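MobA-like NTP transferase domain-containing protein (Thermus thermophilus, PDB 2DPW) is of unknown function but probably acts as a MobA-like nucleotidyltransferase. Local coordinates at residues Leu39-Gly53 with Gly57-Arg69. Sequence-based numbering, arbitrary orientation.
Sequences LEALYAAGLSPVYVG and GLVPAPALTLPDR
The Tyr-51 ring carries Leu-58 over one face, with methyl CD1 3.6 Å from the ring centroid in a CH-pi contact, while Thr-65 CG2 meets the ring edge near CD2. Tyr-51 projects on the Thr-65 face of the sheet, and CG anti to the backbone N (chi1 177°) sets the ring beside the carbonyl carbon; its hydroxyl hydrogen-bonds to Glu-54 O, and Pro-62 packs against its CB. The second ring, Tyr-43 on the helix, has Pro-49 CD of its own segment over one face and Pro-62 CA at the edge beside the hydroxyl. Pro-60 CG lies 3.6 Å from Tyr-43 CD2, the two side chains running in opposite directions, and the same CG also rests on Leu-39 CB. Tyr-43 OH donates to Ala-61 O (2.6 Å), lying in the carbonyl plane on a lone pair, and so ties the helix to the proline-rich loop that follows the cis Val-59–Pro-60 peptide.

In this GT-A-like, Rossmann-type fold, strand 4-8, helix 35-44 and strand 48-52 form a beta-alpha-beta crossover, and strand 64-66 pairs in parallel on the other side of 48-52. The hydrogen bond from Tyr-51 N to Leu-64 O is nearly straight (172°), that from Leu-66 N to Tyr-51 O is weak, and Gly-53 N reaches Leu-66 O. Ala-63 N bonds Pro-49 O just ahead of the ladder. On the sheet face away from Tyr-51, Val-50 CG1 touches Leu-66 CD1 (3.8 Å), and helix 72-81 packs on Val-52 and Leu-66.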
loop_
_atom_site.group_PDB
_atom_site.type_symbol
_atom_site.label_atom_id
_atom_site.label_comp_id
_atom_site.label_asym_id
_atom_site.label_seq_id
_atom_site.Cartn_x
_atom_site.Cartn_y
_atom_site.Cartn_z
ATOM N N LEU A 39 -2.961 -10.957 -6.819
ATOM C CA LEU A 39 -3.667 -12.064 -6.176
ATOM C C LEU A 39 -2.782 -13.301 -6.213
ATOM O O LEU A 39 -2.617 -13.981 -5.204
ATOM C CB LEU A 39 -4.980 -12.361 -6.899
ATOM C CG LEU A 39 -6.057 -11.280 -6.863
ATOM C CD1 LEU A 39 -7.210 -11.702 -7.761
ATOM C CD2 LEU A 39 -6.537 -11.049 -5.431
ATOM N N GLU A 40 -2.218 -13.591 -7.382
ATOM C CA GLU A 40 -1.337 -14.740 -7.509
ATOM C C GLU A 40 -0.235 -14.661 -6.447
ATOM O O GLU A 40 0.069 -15.640 -5.764
ATOM C CB GLU A 40 -0.692 -14.775 -8.903
ATOM C CG GLU A 40 -1.637 -15.061 -10.062
ATOM C CD GLU A 40 -2.352 -16.417 -9.965
ATOM O OE1 GLU A 40 -2.106 -17.189 -9.014
ATOM O OE2 GLU A 40 -3.172 -16.710 -10.857
ATOM N N ALA A 41 0.360 -13.482 -6.317
ATOM C CA ALA A 41 1.438 -13.263 -5.364
ATOM C C ALA A 41 1.018 -13.473 -3.910
ATOM O O ALA A 41 1.768 -14.034 -3.115
ATOM C CB ALA A 41 1.999 -11.859 -5.543
ATOM N N LEU A 42 -0.177 -13.012 -3.563
ATOM C CA LEU A 42 -0.666 -13.147 -2.201
ATOM C C LEU A 42 -0.879 -14.604 -1.811
ATOM O O LEU A 42 -0.357 -15.055 -0.786
ATOM C CB LEU A 42 -1.957 -12.342 -2.033
ATOM C CG LEU A 42 -1.741 -10.838 -2.254
ATOM C CD1 LEU A 42 -3.051 -10.076 -2.147
ATOM C CD2 LEU A 42 -0.745 -10.328 -1.225
ATOM N N TYR A 43 -1.646 -15.337 -2.621
ATOM C CA TYR A 43 -1.903 -16.754 -2.356
ATOM C C TYR A 43 -0.544 -17.441 -2.279
ATOM O O TYR A 43 -0.251 -18.199 -1.347
ATOM C CB TYR A 43 -2.739 -17.374 -3.483
ATOM C CG TYR A 43 -4.233 -17.097 -3.402
ATOM C CD1 TYR A 43 -5.004 -17.617 -2.359
ATOM C CD2 TYR A 43 -4.877 -16.331 -4.379
ATOM C CE1 TYR A 43 -6.372 -17.384 -2.288
ATOM C CE2 TYR A 43 -6.250 -16.089 -4.317
ATOM C CZ TYR A 43 -6.991 -16.619 -3.266
ATOM O OH TYR A 43 -8.346 -16.371 -3.185
ATOM N N ALA A 44 0.295 -17.141 -3.264
ATOM C CA ALA A 44 1.628 -17.703 -3.332
ATOM C C ALA A 44 2.343 -17.643 -1.980
ATOM O O ALA A 44 2.990 -18.607 -1.576
ATOM C CB ALA A 44 2.438 -16.974 -4.394
ATOM N N ALA A 45 2.234 -16.523 -1.275
ATOM C CA ALA A 45 2.916 -16.415 0.007
ATOM C C ALA A 45 2.084 -16.987 1.158
ATOM O O ALA A 45 2.401 -16.780 2.327
ATOM C CB ALA A 45 3.308 -14.969 0.286
ATOM N N GLY A 46 1.022 -17.710 0.814
ATOM C CA GLY A 46 0.187 -18.341 1.822
ATOM C C GLY A 46 -0.950 -17.552 2.445
ATOM O O GLY A 46 -1.418 -17.905 3.531
ATOM N N LEU A 47 -1.419 -16.506 1.774
ATOM C CA LEU A 47 -2.502 -15.693 2.319
ATOM C C LEU A 47 -3.804 -15.867 1.557
ATOM O O LEU A 47 -3.814 -16.316 0.414
ATOM C CB LEU A 47 -2.124 -14.217 2.274
ATOM C CG LEU A 47 -0.782 -13.807 2.864
ATOM C CD1 LEU A 47 -0.488 -12.354 2.524
ATOM C CD2 LEU A 47 -0.818 -14.009 4.352
ATOM N N SER A 48 -4.900 -15.498 2.209
ATOM C CA SER A 48 -6.226 -15.556 1.609
ATOM C C SER A 48 -6.635 -14.093 1.366
ATOM O O SER A 48 -6.942 -13.369 2.305
ATOM C CB SER A 48 -7.198 -16.232 2.573
ATOM O OG SER A 48 -8.494 -16.343 2.006
ATOM N N PRO A 49 -6.629 -13.642 0.100
ATOM C CA PRO A 49 -6.981 -12.270 -0.280
ATOM C C PRO A 49 -8.447 -11.895 -0.394
ATOM O O PRO A 49 -9.221 -12.551 -1.086
ATOM C CB PRO A 49 -6.288 -12.086 -1.632
ATOM C CG PRO A 49 -5.289 -13.196 -1.706
ATOM C CD PRO A 49 -5.998 -14.326 -1.036
ATOM N N VAL A 50 -8.822 -10.818 0.282
ATOM C CA VAL A 50 -10.177 -10.306 0.198
ATOM C C VAL A 50 -10.010 -9.240 -0.875
ATOM O O VAL A 50 -9.081 -8.439 -0.814
ATOM C CB VAL A 50 -10.634 -9.649 1.510
ATOM C CG1 VAL A 50 -11.970 -8.959 1.302
ATOM C CG2 VAL A 50 -10.773 -10.709 2.595
ATOM N N TYR A 51 -10.906 -9.236 -1.852
ATOM C CA TYR A 51 -10.848 -8.307 -2.967
ATOM C C TYR A 51 -11.929 -7.234 -2.960
ATOM O O TYR A 51 -13.117 -7.540 -3.059
ATOM C CB TYR A 51 -10.955 -9.092 -4.277
ATOM C CG TYR A 51 -10.971 -8.218 -5.505
ATOM C CD1 TYR A 51 -9.803 -7.628 -5.978
ATOM C CD2 TYR A 51 -12.165 -7.933 -6.160
ATOM C CE1 TYR A 51 -9.821 -6.776 -7.070
ATOM C CE2 TYR A 51 -12.197 -7.075 -7.254
ATOM C CZ TYR A 51 -11.018 -6.501 -7.703
ATOM O OH TYR A 51 -11.039 -5.654 -8.785
ATOM N N VAL A 52 -11.532 -5.972 -2.868
ATOM C CA VAL A 52 -12.527 -4.910 -2.908
ATOM C C VAL A 52 -12.442 -4.213 -4.271
ATOM O O VAL A 52 -11.433 -3.613 -4.614
ATOM C CB VAL A 52 -12.312 -3.900 -1.764
ATOM C CG1 VAL A 52 -13.582 -3.103 -1.537
ATOM C CG2 VAL A 52 -11.906 -4.638 -0.492
ATOM N N GLY A 53 -13.503 -4.325 -5.059
ATOM C CA GLY A 53 -13.519 -3.717 -6.379
ATOM C C GLY A 53 -14.424 -4.496 -7.322
ATOM O O GLY A 53 -15.162 -5.379 -6.887
ATOM N N GLY A 57 -14.355 -11.430 -13.422
ATOM C CA GLY A 57 -14.095 -12.859 -13.416
ATOM C C GLY A 57 -12.615 -13.039 -13.155
ATOM O O GLY A 57 -11.868 -13.530 -14.000
ATOM N N LEU A 58 -12.181 -12.602 -11.980
ATOM C CA LEU A 58 -10.774 -12.659 -11.609
ATOM C C LEU A 58 -10.266 -14.045 -11.288
ATOM O O LEU A 58 -10.945 -14.843 -10.653
ATOM C CB LEU A 58 -10.539 -11.746 -10.427
ATOM C CG LEU A 58 -10.714 -10.286 -10.852
ATOM C CD1 LEU A 58 -10.807 -9.376 -9.629
ATOM C CD2 LEU A 58 -9.562 -9.884 -11.782
ATOM N N VAL A 59 -9.060 -14.320 -11.755
ATOM C CA VAL A 59 -8.393 -15.594 -11.554
ATOM C C VAL A 59 -6.998 -15.236 -11.086
ATOM O O VAL A 59 -6.306 -14.518 -11.783
ATOM C CB VAL A 59 -8.255 -16.375 -12.884
ATOM C CG1 VAL A 59 -7.230 -17.486 -12.718
ATOM C CG2 VAL A 59 -9.617 -16.926 -13.327
ATOM N N PRO A 60 -6.549 -15.759 -9.930
ATOM C CA PRO A 60 -7.300 -16.675 -9.069
ATOM C C PRO A 60 -8.421 -15.996 -8.316
ATOM O O PRO A 60 -8.284 -14.875 -7.825
ATOM C CB PRO A 60 -6.232 -17.221 -8.138
ATOM C CG PRO A 60 -5.336 -16.018 -7.957
ATOM C CD PRO A 60 -5.210 -15.495 -9.368
ATOM N N ALA A 61 -9.546 -16.690 -8.238
ATOM C CA ALA A 61 -10.704 -16.172 -7.536
ATOM C C ALA A 61 -10.299 -15.795 -6.106
ATOM O O ALA A 61 -9.652 -16.569 -5.394
ATOM C CB ALA A 61 -11.817 -17.221 -7.526
ATOM N N PRO A 62 -10.644 -14.576 -5.686
ATOM C CA PRO A 62 -10.304 -14.129 -4.337
ATOM C C PRO A 62 -11.210 -14.798 -3.318
ATOM O O PRO A 62 -12.285 -15.280 -3.659
ATOM C CB PRO A 62 -10.513 -12.619 -4.412
ATOM C CG PRO A 62 -11.611 -12.481 -5.438
ATOM C CD PRO A 62 -11.194 -13.476 -6.494
ATOM N N ALA A 63 -10.770 -14.821 -2.068
ATOM C CA ALA A 63 -11.533 -15.444 -0.990
ATOM C C ALA A 63 -12.905 -14.828 -0.836
ATOM O O ALA A 63 -13.888 -15.524 -0.592
ATOM C CB ALA A 63 -10.789 -15.315 0.297
ATOM N N LEU A 64 -12.961 -13.513 -0.962
ATOM C CA LEU A 64 -14.205 -12.783 -0.844
ATOM C C LEU A 64 -14.088 -11.589 -1.792
ATOM O O LEU A 64 -12.997 -11.052 -2.001
ATOM C CB LEU A 64 -14.407 -12.323 0.613
ATOM C CG LEU A 64 -15.687 -11.527 0.892
ATOM C CD1 LEU A 64 -16.885 -12.441 0.808
ATOM C CD2 LEU A 64 -15.629 -10.874 2.255
ATOM N N THR A 65 -15.215 -11.169 -2.356
ATOM C CA THR A 65 -15.213 -10.055 -3.285
ATOM C C THR A 65 -16.212 -9.000 -2.850
ATOM O O THR A 65 -17.390 -9.090 -3.172
ATOM C CB THR A 65 -15.587 -10.558 -4.664
ATOM O OG1 THR A 65 -15.162 -11.926 -4.784
ATOM C CG2 THR A 65 -14.922 -9.735 -5.737
ATOM N N LEU A 66 -15.749 -8.010 -2.098
ATOM C CA LEU A 66 -16.629 -6.939 -1.636
ATOM C C LEU A 66 -16.667 -5.873 -2.721
ATOM O O LEU A 66 -15.731 -5.754 -3.509
ATOM C CB LEU A 66 -16.103 -6.344 -0.321
ATOM C CG LEU A 66 -15.824 -7.425 0.742
ATOM C CD1 LEU A 66 -15.026 -6.866 1.893
ATOM C CD2 LEU A 66 -17.129 -8.009 1.240
ATOM N N PRO A 67 -17.768 -5.102 -2.797
ATOM C CA PRO A 67 -17.931 -4.034 -3.795
ATOM C C PRO A 67 -17.111 -2.796 -3.443
ATOM O O PRO A 67 -16.321 -2.796 -2.494
ATOM C CB PRO A 67 -19.420 -3.741 -3.739
ATOM C CG PRO A 67 -19.721 -3.933 -2.286
ATOM C CD PRO A 67 -18.981 -5.222 -1.968
ATOM N N ASP A 68 -17.325 -1.730 -4.192
ATOM C CA ASP A 68 -16.596 -0.501 -3.957
ATOM C C ASP A 68 -17.438 0.501 -3.192
ATOM O O ASP A 68 -18.555 0.810 -3.600
ATOM C CB ASP A 68 -16.190 0.113 -5.288
ATOM C CG ASP A 68 -15.150 1.192 -5.135
ATOM O OD1 ASP A 68 -15.182 1.918 -4.118
ATOM O OD2 ASP A 68 -14.303 1.320 -6.043
ATOM N N ARG A 69 -16.916 1.012 -2.084
ATOM C CA ARG A 69 -17.660 2.001 -1.327
ATOM C C ARG A 69 -17.129 3.401 -1.604
ATOM O O ARG A 69 -17.352 4.321 -0.831
ATOM C CB ARG A 69 -17.643 1.671 0.170
ATOM C CG ARG A 69 -18.559 0.494 0.501
ATOM C CD ARG A 69 -18.850 0.323 1.991
ATOM N NE ARG A 69 -19.882 -0.684 2.292
ATOM C CZ ARG A 69 -20.733 -1.234 1.417
ATOM N NH1 ARG A 69 -20.714 -0.913 0.127
ATOM N NH2 ARG A 69 -21.631 -2.117 1.841
#